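Local coordinates for protein insulinase family protease (Yersinia pestis, PDB 3GO9) that probably belongs to the zinc peptidases of the insulinase (M16) family, although its departure from the usual metal-binding motif leaves peptide cleavage uncertain, at residues A[72-75]-A[76-79]; A[305-309]-A[310-314]; A[218-222]-A[223-227]; A[420-424]-A[425-429]. All coordinates share one frame; numbering follows the deposited sequence.

Interaction 1. Residues A[72-75]-A[76-79]; sequences HLLP and RLAL. With ZN (zinc ion), chain C.
Leu-77 N reaches back one full turn to Leu-73 O over 3.3 Å. Two weak, shorter-span bonds crowd around it: Arg-76 N also donates to Leu-73 O (2.9 Å), and Leu-77 N donates weakly to Leu-74 O as well. Pro-75, with no N-H to give to the preceding turn, kinks helix 70-80 here.

Polar side chains lie on the metal side. His-72 has CG anti to its backbone N (chi1 -169°), which carries the imidazole out to zinc, bound by NE2 at 2.0 Å. Asp-158 and the carbonyl of Ile-160 complete the protein ligands alongside water, while Thr-109 holds ND1 and so fixes the ring's rotation. One turn on, Arg-76 bends at chi3; its NE gives a weak bond to a water that in turn donates to His-72 O. Its guanidinium also bonds Ala-152 O and forms a salt bridge with Asp-158, making it a second-shell partner of the metal.

Apolar contacts occupy another face. Leu-73 CD1 meets Leu-77 CD2 at 4.4 Å, and Leu-74 CD2 meets Leu-77 CD1 at 4.3 Å. Leu-73 and Leu-77 touch helix 146-153, Leu-73 and Leu-74 helix 196-206.

The run His-Leu-Leu-Pro-Arg probably stands where active M16 peptidases carry the HXXEH zinc motif, and matches it in the first histidine alone.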
loop_
_atom_site.group_PDB
_atom_site.type_symbol
_atom_site.label_atom_id
_atom_site.label_comp_id
_atom_site.label_asym_id
_atom_site.label_seq_id
_atom_site.Cartn_x
_atom_site.Cartn_y
_atom_site.Cartn_z
ATOM N N HIS A 72 -16.884 9.254 -2.699
ATOM C CA HIS A 72 -15.821 10.228 -3.082
ATOM C C HIS A 72 -16.241 11.676 -2.808
ATOM O O HIS A 72 -15.365 12.550 -2.617
ATOM C CB HIS A 72 -15.452 10.002 -4.541
ATOM C CG HIS A 72 -14.227 10.732 -4.983
ATOM N ND1 HIS A 72 -12.964 10.285 -4.659
ATOM C CD2 HIS A 72 -14.068 11.786 -5.807
ATOM C CE1 HIS A 72 -12.074 11.082 -5.232
ATOM N NE2 HIS A 72 -12.724 12.016 -5.891
ATOM N N LEU A 73 -17.527 11.959 -2.841
ATOM C CA LEU A 73 -18.056 13.317 -2.620
ATOM C C LEU A 73 -18.029 13.730 -1.151
ATOM O O LEU A 73 -17.714 14.868 -0.801
ATOM C CB LEU A 73 -19.478 13.484 -3.174
ATOM C CG LEU A 73 -20.164 14.830 -2.994
ATOM C CD1 LEU A 73 -19.347 15.933 -3.549
ATOM C CD2 LEU A 73 -21.549 14.822 -3.613
ATOM N N LEU A 74 -18.348 12.780 -0.260
ATOM C CA LEU A 74 -18.489 13.096 1.167
ATOM C C LEU A 74 -17.281 13.851 1.704
ATOM O O LEU A 74 -17.460 14.853 2.360
ATOM C CB LEU A 74 -18.798 11.841 1.998
ATOM C CG LEU A 74 -20.117 11.103 1.771
ATOM C CD1 LEU A 74 -20.167 9.765 2.557
ATOM C CD2 LEU A 74 -21.284 12.032 2.121
ATOM N N PRO A 75 -16.044 13.378 1.457
ATOM C CA PRO A 75 -14.959 14.124 2.058
ATOM C C PRO A 75 -14.781 15.523 1.516
ATOM O O PRO A 75 -14.262 16.392 2.252
ATOM C CB PRO A 75 -13.718 13.259 1.762
ATOM C CG PRO A 75 -14.149 12.238 0.864
ATOM C CD PRO A 75 -15.576 12.124 0.841
ATOM N N ARG A 76 -15.206 15.778 0.269
ATOM C CA ARG A 76 -15.106 17.133 -0.243
ATOM C C ARG A 76 -16.036 18.084 0.562
ATOM O O ARG A 76 -15.734 19.263 0.793
ATOM C CB ARG A 76 -15.474 17.154 -1.725
ATOM C CG ARG A 76 -14.972 18.448 -2.376
ATOM C CD ARG A 76 -15.380 18.517 -3.827
ATOM N NE ARG A 76 -14.761 17.520 -4.697
ATOM C CZ ARG A 76 -14.798 17.622 -6.024
ATOM N NH1 ARG A 76 -15.421 18.651 -6.593
ATOM N NH2 ARG A 76 -14.248 16.686 -6.803
ATOM N N LEU A 77 -17.169 17.566 1.004
ATOM C CA LEU A 77 -18.092 18.344 1.843
ATOM C C LEU A 77 -17.400 18.850 3.146
ATOM O O LEU A 77 -17.586 20.011 3.523
ATOM C CB LEU A 77 -19.378 17.554 2.141
ATOM C CG LEU A 77 -20.125 17.077 0.943
ATOM C CD1 LEU A 77 -21.390 16.272 1.432
ATOM C CD2 LEU A 77 -20.549 18.203 -0.031
ATOM N N ALA A 78 -16.639 17.962 3.771
ATOM C CA ALA A 78 -15.928 18.189 4.992
ATOM C C ALA A 78 -14.902 19.330 4.834
ATOM O O ALA A 78 -14.524 19.968 5.826
ATOM C CB ALA A 78 -15.224 16.871 5.505
ATOM N N LEU A 79 -14.482 19.607 3.590
ATOM C CA LEU A 79 -13.584 20.744 3.297
ATOM C C LEU A 79 -14.342 22.014 2.962
ATOM O O LEU A 79 -13.767 23.102 2.950
ATOM C CB LEU A 79 -12.631 20.411 2.139
ATOM C CG LEU A 79 -11.736 19.226 2.393
ATOM C CD1 LEU A 79 -10.961 18.702 1.105
ATOM C CD2 LEU A 79 -10.701 19.526 3.519
HETATM ZN ZN ZN C . -11.324 13.014 -6.953
HETATM O O HOH W 1 -14.842 14.793 -4.348
HETATM O O HOH W 2 -12.620 13.341 -7.899
HETATM O O HOH W 3 -10.170 11.794 -7.827
#

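Interaction 2. Residues A[305-309]-A[310-314]; sequences QVLEK and NNQKN
Asn-310, the residue that breaks helix 283-309, folds its side chain back over the last turn toward Val-306. Asn-310 CB starts 3.3 Å from Val-306 O. With CG anti to its own carbonyl carbon (chi1 -61°), the amide lies beside the backbone it has just left, Asn-310 CG coming 3.4 Å from Lys-309 C. OD1 stays loosely near Lys-309 O, and the other branch, ND2, does the bonding: it donates to Val-306 O over 3.1 Å, in the carbonyl plane and on a lone pair. ND2 also brushes Val-306 CG1 and Lys-309 CB. Val-306 O is therefore gripped twice by one residue, since Asn-310 N donates to it as well, at 2.8 Å, giving a carbonyl of the helix's last turn a side-chain partner besides its backbone one.

Beyond the break, Gln-312 bends at chi2 and turns its amide back, NE2 donating to Asn-310 O over 2.9 Å from above that carbonyl's plane. Its aliphatic part slants across Leu-307, with Gln-312 CG 3.5 Å from Leu-307 CD1. A water links Lys-309 O to Asn-311 N on the exposed side.

Helix 341-358 packs against this end: Phe-347 touches both Val-306 and Gln-312, and Glu-351, a ligand of the zinc also bound by His-302, touches Val-306. From this turn the chain passes through Lys-313 and Asn-314 into edge strand 316-324.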
loop_
_atom_site.group_PDB
_atom_site.type_symbol
_atom_site.label_atom_id
_atom_site.label_comp_id
_atom_site.label_asym_id
_atom_site.label_seq_id
_atom_site.Cartn_x
_atom_site.Cartn_y
_atom_site.Cartn_z
ATOM N N GLN A 305 23.567 -5.738 -11.333
ATOM C CA GLN A 305 25.026 -5.726 -11.355
ATOM C C GLN A 305 25.523 -6.094 -12.749
ATOM O O GLN A 305 26.504 -5.512 -13.208
ATOM C CB GLN A 305 25.658 -6.723 -10.386
ATOM C CG GLN A 305 25.081 -6.717 -9.003
ATOM C CD GLN A 305 26.108 -7.035 -7.964
ATOM O OE1 GLN A 305 26.474 -8.211 -7.764
ATOM N NE2 GLN A 305 26.595 -5.989 -7.278
ATOM N N VAL A 306 24.911 -7.113 -13.363
ATOM C CA VAL A 306 25.346 -7.572 -14.708
ATOM C C VAL A 306 25.157 -6.422 -15.672
ATOM O O VAL A 306 26.001 -6.195 -16.544
ATOM C CB VAL A 306 24.537 -8.798 -15.181
ATOM C CG1 VAL A 306 24.885 -9.149 -16.630
ATOM C CG2 VAL A 306 24.816 -10.022 -14.292
ATOM N N LEU A 307 24.037 -5.715 -15.566
ATOM C CA LEU A 307 23.785 -4.547 -16.429
ATOM C C LEU A 307 24.833 -3.431 -16.242
ATOM O O LEU A 307 25.312 -2.846 -17.236
ATOM C CB LEU A 307 22.380 -4.002 -16.213
ATOM C CG LEU A 307 21.927 -2.849 -17.100
ATOM C CD1 LEU A 307 22.136 -3.137 -18.607
ATOM C CD2 LEU A 307 20.442 -2.519 -16.792
ATOM N N GLU A 308 25.212 -3.142 -14.992
ATOM C CA GLU A 308 26.228 -2.106 -14.730
ATOM C C GLU A 308 27.553 -2.497 -15.385
ATOM O O GLU A 308 28.297 -1.648 -15.888
ATOM C CB GLU A 308 26.370 -1.825 -13.211
ATOM C CG GLU A 308 27.532 -2.495 -12.467
ATOM C CD GLU A 308 27.282 -2.645 -10.966
ATOM O OE1 GLU A 308 26.103 -2.678 -10.529
ATOM O OE2 GLU A 308 28.272 -2.754 -10.213
ATOM N N LYS A 309 27.858 -3.781 -15.423
ATOM C CA LYS A 309 29.117 -4.224 -16.024
ATOM C C LYS A 309 29.043 -4.369 -17.552
ATOM O O LYS A 309 30.065 -4.240 -18.238
ATOM C CB LYS A 309 29.531 -5.529 -15.407
ATOM C CG LYS A 309 30.944 -5.915 -15.711
ATOM C CD LYS A 309 31.631 -6.490 -14.488
ATOM C CE LYS A 309 33.127 -6.687 -14.753
ATOM N NZ LYS A 309 33.519 -8.114 -14.757
ATOM N N ASN A 310 27.844 -4.689 -18.058
ATOM C CA ASN A 310 27.598 -4.981 -19.465
ATOM C C ASN A 310 26.460 -4.134 -20.042
ATOM O O ASN A 310 25.298 -4.595 -20.092
ATOM C CB ASN A 310 27.255 -6.457 -19.612
ATOM C CG ASN A 310 28.354 -7.332 -19.162
ATOM O OD1 ASN A 310 29.313 -7.601 -19.912
ATOM N ND2 ASN A 310 28.237 -7.838 -17.934
ATOM N N ASN A 311 26.804 -2.916 -20.478
ATOM C CA ASN A 311 25.812 -1.948 -20.917
ATOM C C ASN A 311 24.938 -2.539 -22.026
ATOM O O ASN A 311 25.443 -3.168 -22.985
ATOM C CB ASN A 311 26.455 -0.659 -21.427
ATOM C CG ASN A 311 27.303 0.046 -20.377
ATOM O OD1 ASN A 311 26.970 0.042 -19.190
ATOM N ND2 ASN A 311 28.406 0.648 -20.815
ATOM N N GLN A 312 23.632 -2.321 -21.879
ATOM C CA GLN A 312 22.612 -2.684 -22.876
ATOM C C GLN A 312 21.970 -1.383 -23.384
ATOM O O GLN A 312 21.471 -0.592 -22.583
ATOM C CB GLN A 312 21.514 -3.578 -22.265
ATOM C CG GLN A 312 21.985 -4.889 -21.690
ATOM C CD GLN A 312 22.816 -5.709 -22.661
ATOM O OE1 GLN A 312 22.351 -5.996 -23.758
ATOM N NE2 GLN A 312 24.071 -6.046 -22.282
ATOM N N LYS A 313 21.904 -1.226 -24.695
ATOM C CA LYS A 313 21.448 0.031 -25.339
ATOM C C LYS A 313 20.062 0.480 -24.851
ATOM O O LYS A 313 19.058 -0.186 -25.110
ATOM C CB LYS A 313 21.418 -0.153 -26.878
ATOM C CG LYS A 313 21.157 1.125 -27.700
ATOM C CD LYS A 313 22.402 1.576 -28.480
ATOM C CE LYS A 313 22.210 2.936 -29.137
ATOM N NZ LYS A 313 23.277 3.178 -30.139
ATOM N N ASN A 314 20.017 1.609 -24.137
ATOM C CA ASN A 314 18.776 2.244 -23.715
ATOM C C ASN A 314 17.896 1.454 -22.733
ATOM O O ASN A 314 16.683 1.682 -22.662
ATOM C CB ASN A 314 17.960 2.621 -24.947
ATOM C CG ASN A 314 18.736 3.473 -25.909
ATOM O OD1 ASN A 314 19.367 4.426 -25.488
ATOM N ND2 ASN A 314 18.692 3.149 -27.202
HETATM O O HOH W 4 25.007 -0.218 -17.774
HETATM O O HOH W 5 29.813 -2.151 -20.503
#

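Interaction 3. Residues A[218-222]-A[223-227]; sequences GNVDS and RSIAA
A single carboxylate oxygen, OD1 of Asp-221, takes two successive backbone N-H groups, and the better of the two bonds comes at it from well off the carboxylate plane. Ser-224 N donates to OD1 over 3.1 Å in an almost straight line (173° at the hydrogen), yet lies 65° out of that plane. Arg-223 N adds a weak bond to the same oxygen. Asp-221 is thus the N-cap of helix 222-233. Its CG swings anti to the backbone N (chi1 176°), laying the carboxylate over the first turn.

The main chain takes over from there. Asp-221 O accepts from Ile-225 N at 2.9 Å, and Ser-222 O accepts from Ala-226 N at 3.2 Å. The other carboxylate oxygen works through water: Asp-221 OD2 and Arg-223 NH1, 4.9 Å apart, are joined by a water that donates to the first and accepts from the second.

Beneath the polar cap, Val-220 CG2 meets Ile-225 CG2 at 4.3 Å. These two residues bracket the cap as a hydrophobic staple, and both rest on Leu-39 of strand 36-41, so the helix start is seated against the sheet it has just left.

Chemically, a carboxylate at this end should be stabilised by the first-turn N-H groups it accepts from and by the positive end of the helix dipole, with Arg-223 probably adding to the effect through the shared water.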
loop_
_atom_site.group_PDB
_atom_site.type_symbol
_atom_site.label_atom_id
_atom_site.label_comp_id
_atom_site.label_asym_id
_atom_site.label_seq_id
_atom_site.Cartn_x
_atom_site.Cartn_y
_atom_site.Cartn_z
ATOM N N GLY A 218 3.375 10.209 16.742
ATOM C CA GLY A 218 4.089 11.437 17.057
ATOM C C GLY A 218 4.468 11.539 18.491
ATOM O O GLY A 218 4.183 10.665 19.301
ATOM N N ASN A 219 5.170 12.620 18.823
ATOM C CA ASN A 219 5.638 12.796 20.190
ATOM C C ASN A 219 4.514 13.429 20.952
ATOM O O ASN A 219 4.519 14.631 21.224
ATOM C CB ASN A 219 6.889 13.670 20.242
ATOM C CG ASN A 219 7.407 13.819 21.678
ATOM O OD1 ASN A 219 7.280 12.900 22.482
ATOM N ND2 ASN A 219 8.080 14.940 21.961
ATOM N N VAL A 220 3.508 12.623 21.244
ATOM C CA VAL A 220 2.342 13.104 21.898
ATOM C C VAL A 220 2.302 12.593 23.336
ATOM O O VAL A 220 3.054 11.714 23.692
ATOM C CB VAL A 220 1.080 12.669 21.150
ATOM C CG1 VAL A 220 1.152 13.124 19.710
ATOM C CG2 VAL A 220 0.960 11.225 21.149
ATOM N N ASP A 221 1.353 13.128 24.098
ATOM C CA ASP A 221 1.075 12.717 25.464
ATOM C C ASP A 221 0.017 11.622 25.378
ATOM O O ASP A 221 -1.124 11.902 25.131
ATOM C CB ASP A 221 0.615 13.965 26.248
ATOM C CG ASP A 221 0.192 13.660 27.696
ATOM O OD1 ASP A 221 -0.167 12.493 28.003
ATOM O OD2 ASP A 221 0.284 14.632 28.524
ATOM N N SER A 222 0.421 10.380 25.539
ATOM C CA SER A 222 -0.471 9.260 25.237
ATOM C C SER A 222 -1.639 9.201 26.204
ATOM O O SER A 222 -2.723 8.677 25.862
ATOM C CB SER A 222 0.265 7.916 25.222
ATOM O OG SER A 222 0.564 7.423 26.513
ATOM N N ARG A 223 -1.433 9.705 27.431
ATOM C CA ARG A 223 -2.517 9.682 28.402
ATOM C C ARG A 223 -3.562 10.709 28.016
ATOM O O ARG A 223 -4.784 10.369 27.967
ATOM C CB ARG A 223 -1.986 9.899 29.844
ATOM C CG ARG A 223 -3.090 9.727 30.905
ATOM C CD ARG A 223 -2.486 9.843 32.314
ATOM N NE ARG A 223 -1.864 11.155 32.405
ATOM C CZ ARG A 223 -0.699 11.435 33.008
ATOM N NH1 ARG A 223 -0.264 12.675 32.957
ATOM N NH2 ARG A 223 0.025 10.527 33.643
ATOM N N SER A 224 -3.160 11.935 27.724
ATOM C CA SER A 224 -4.155 12.941 27.357
ATOM C C SER A 224 -4.785 12.684 26.003
ATOM O O SER A 224 -5.968 12.915 25.850
ATOM C CB SER A 224 -3.655 14.391 27.449
ATOM O OG SER A 224 -2.648 14.697 26.526
ATOM N N ILE A 225 -4.028 12.165 25.043
ATOM C CA ILE A 225 -4.622 11.998 23.732
ATOM C C ILE A 225 -5.639 10.848 23.740
ATOM O O ILE A 225 -6.669 10.970 23.070
ATOM C CB ILE A 225 -3.527 11.872 22.625
ATOM C CG1 ILE A 225 -4.088 12.385 21.298
ATOM C CG2 ILE A 225 -2.973 10.500 22.632
ATOM C CD1 ILE A 225 -3.298 11.990 20.046
ATOM N N ALA A 226 -5.395 9.771 24.507
ATOM C CA ALA A 226 -6.393 8.688 24.646
ATOM C C ALA A 226 -7.666 9.322 25.173
ATOM O O ALA A 226 -8.752 9.027 24.671
ATOM C CB ALA A 226 -5.929 7.552 25.563
ATOM N N ALA A 227 -7.561 10.181 26.189
ATOM C CA ALA A 227 -8.759 10.798 26.729
ATOM C C ALA A 227 -9.443 11.708 25.734
ATOM O O ALA A 227 -10.647 11.717 25.653
ATOM C CB ALA A 227 -8.469 11.532 28.047
HETATM O O HOH W 6 -1.180 14.356 30.618
#

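Interaction 4. Residues A[420-424]-A[425-429]; sequences SGLTL and AELNR
Thr-423 and Glu-426 exchange hydrogen bonds in a capping box that starts helix 424-435. Thr-423 N donates to Glu-426 OE1 over 3.0 Å, meeting the carboxylate from 40° above its plane, and Glu-426 N returns a bond to Thr-423 OG1 over 3.1 Å. The threonine hydroxyl sits between its backbone N and carbonyl carbon (chi1 67°), which directs OG1 at the helix's first turn and presses it to 3.1 Å from Glu-426 CG. Glu-426 CG lies beside its own backbone N, and the chain extended beyond it carries the carboxylate back past the hydroxyl to the threonine N-H. OE2 has a long, weak ion pair with Arg-291.

Ordinary helix bonds follow: Leu-427 N to Thr-423 O at 3.0 Å, then Asn-428 N to Leu-424 O at 2.8 Å.

Apolar contact flanks the box. Leu-422, just before the N-cap, puts CD2 at 4.3 Å from Leu-427 CD1, a hydrophobic staple spanning the cap; its other methyl, CD1, lies against Glu-426 OE1 and CB. Both leucines of the staple pack on helices 283-309 and 362-377, joining the start of helix 424-435 to both. On another side, the Asn-428 amide, whose OD1 accepts from Leu-360 N, lies across Leu-424, with ND2 3.4 Å from CD1 of that leucine.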
loop_
_atom_site.group_PDB
_atom_site.type_symbol
_atom_site.label_atom_id
_atom_site.label_comp_id
_atom_site.label_asym_id
_atom_site.label_seq_id
_atom_site.Cartn_x
_atom_site.Cartn_y
_atom_site.Cartn_z
ATOM N N SER A 420 21.571 -16.147 9.391
ATOM C CA SER A 420 22.691 -17.014 9.746
ATOM C C SER A 420 22.459 -18.442 9.320
ATOM O O SER A 420 23.444 -19.202 9.141
ATOM C CB SER A 420 22.966 -16.956 11.256
ATOM O OG SER A 420 23.415 -15.647 11.543
ATOM N N GLY A 421 21.183 -18.824 9.204
ATOM C CA GLY A 421 20.790 -20.179 8.863
ATOM C C GLY A 421 20.713 -20.459 7.360
ATOM O O GLY A 421 20.836 -21.598 6.933
ATOM N N LEU A 422 20.512 -19.423 6.563
ATOM C CA LEU A 422 20.303 -19.596 5.150
ATOM C C LEU A 422 21.552 -20.106 4.416
ATOM O O LEU A 422 22.643 -19.578 4.613
ATOM C CB LEU A 422 19.899 -18.285 4.530
ATOM C CG LEU A 422 19.360 -18.358 3.105
ATOM C CD1 LEU A 422 18.101 -19.170 3.021
ATOM C CD2 LEU A 422 19.127 -16.943 2.577
ATOM N N THR A 423 21.375 -21.127 3.597
ATOM C CA THR A 423 22.465 -21.647 2.750
ATOM C C THR A 423 22.319 -21.273 1.279
ATOM O O THR A 423 21.229 -20.941 0.807
ATOM C CB THR A 423 22.565 -23.172 2.847
ATOM O OG1 THR A 423 21.407 -23.772 2.257
ATOM C CG2 THR A 423 22.666 -23.582 4.344
ATOM N N LEU A 424 23.433 -21.349 0.550
ATOM C CA LEU A 424 23.367 -21.170 -0.909
ATOM C C LEU A 424 22.353 -22.087 -1.529
ATOM O O LEU A 424 21.603 -21.688 -2.392
ATOM C CB LEU A 424 24.715 -21.540 -1.537
ATOM C CG LEU A 424 24.845 -21.317 -3.034
ATOM C CD1 LEU A 424 24.620 -19.888 -3.478
ATOM C CD2 LEU A 424 26.268 -21.804 -3.422
ATOM N N ALA A 425 22.387 -23.365 -1.151
ATOM C CA ALA A 425 21.495 -24.348 -1.716
ATOM C C ALA A 425 20.033 -23.962 -1.544
ATOM O O ALA A 425 19.213 -24.189 -2.435
ATOM C CB ALA A 425 21.736 -25.668 -1.090
ATOM N N GLU A 426 19.713 -23.435 -0.365
ATOM C CA GLU A 426 18.340 -23.048 -0.036
ATOM C C GLU A 426 17.936 -21.861 -0.863
ATOM O O GLU A 426 16.828 -21.856 -1.478
ATOM C CB GLU A 426 18.200 -22.744 1.448
ATOM C CG GLU A 426 18.286 -23.955 2.340
ATOM C CD GLU A 426 18.392 -23.641 3.844
ATOM O OE1 GLU A 426 18.821 -22.542 4.265
ATOM O OE2 GLU A 426 18.081 -24.552 4.630
ATOM N N LEU A 427 18.798 -20.844 -0.893
ATOM C CA LEU A 427 18.443 -19.647 -1.687
ATOM C C LEU A 427 18.357 -20.031 -3.185
ATOM O O LEU A 427 17.463 -19.601 -3.876
ATOM C CB LEU A 427 19.431 -18.504 -1.483
ATOM C CG LEU A 427 18.947 -17.145 -2.049
ATOM C CD1 LEU A 427 17.623 -16.717 -1.433
ATOM C CD2 LEU A 427 19.914 -16.009 -1.853
ATOM N N ASN A 428 19.296 -20.827 -3.683
ATOM C CA ASN A 428 19.225 -21.234 -5.101
ATOM C C ASN A 428 18.005 -22.091 -5.451
ATOM O O ASN A 428 17.442 -21.985 -6.552
ATOM C CB ASN A 428 20.542 -21.928 -5.504
ATOM C CG ASN A 428 21.641 -20.950 -5.758
ATOM O OD1 ASN A 428 21.394 -19.754 -5.802
ATOM N ND2 ASN A 428 22.890 -21.447 -5.917
ATOM N N ARG A 429 17.587 -22.975 -4.549
ATOM C CA ARG A 429 16.351 -23.720 -4.762
ATOM C C ARG A 429 15.146 -22.802 -4.875
ATOM O O ARG A 429 14.305 -23.031 -5.733
ATOM C CB ARG A 429 16.124 -24.734 -3.656
ATOM C CG ARG A 429 14.833 -25.511 -3.757
ATOM C CD ARG A 429 14.771 -26.354 -5.015
ATOM N NE ARG A 429 15.862 -27.365 -5.040
ATOM C CZ ARG A 429 16.112 -28.229 -6.030
ATOM N NH1 ARG A 429 15.373 -28.283 -7.135
ATOM N NH2 ARG A 429 17.128 -29.092 -5.889
#

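Along the chain the order is interaction 1, interaction 3, interaction 2 and interaction 4, each within one continuous run, so none nests in or crosses another. Interaction 1 shapes zinc-binding helix 70-80; interaction 3 turns the chain from strand 212-218 of the seven-stranded sheet into helix 222-233. The centres of interactions 1 and 3 are about 28 Å apart. Across the chain's centre from both, interaction 2 ends helix 283-309 and leads into strand 316-324 of the five-stranded sheet. Interaction 4 then joins helix 408-421 to helix 424-435, and its leucines pack on the same helix 283-309 that interaction 2 closes, although the nearest atoms of interactions 2 and 4 are about 12 Å apart.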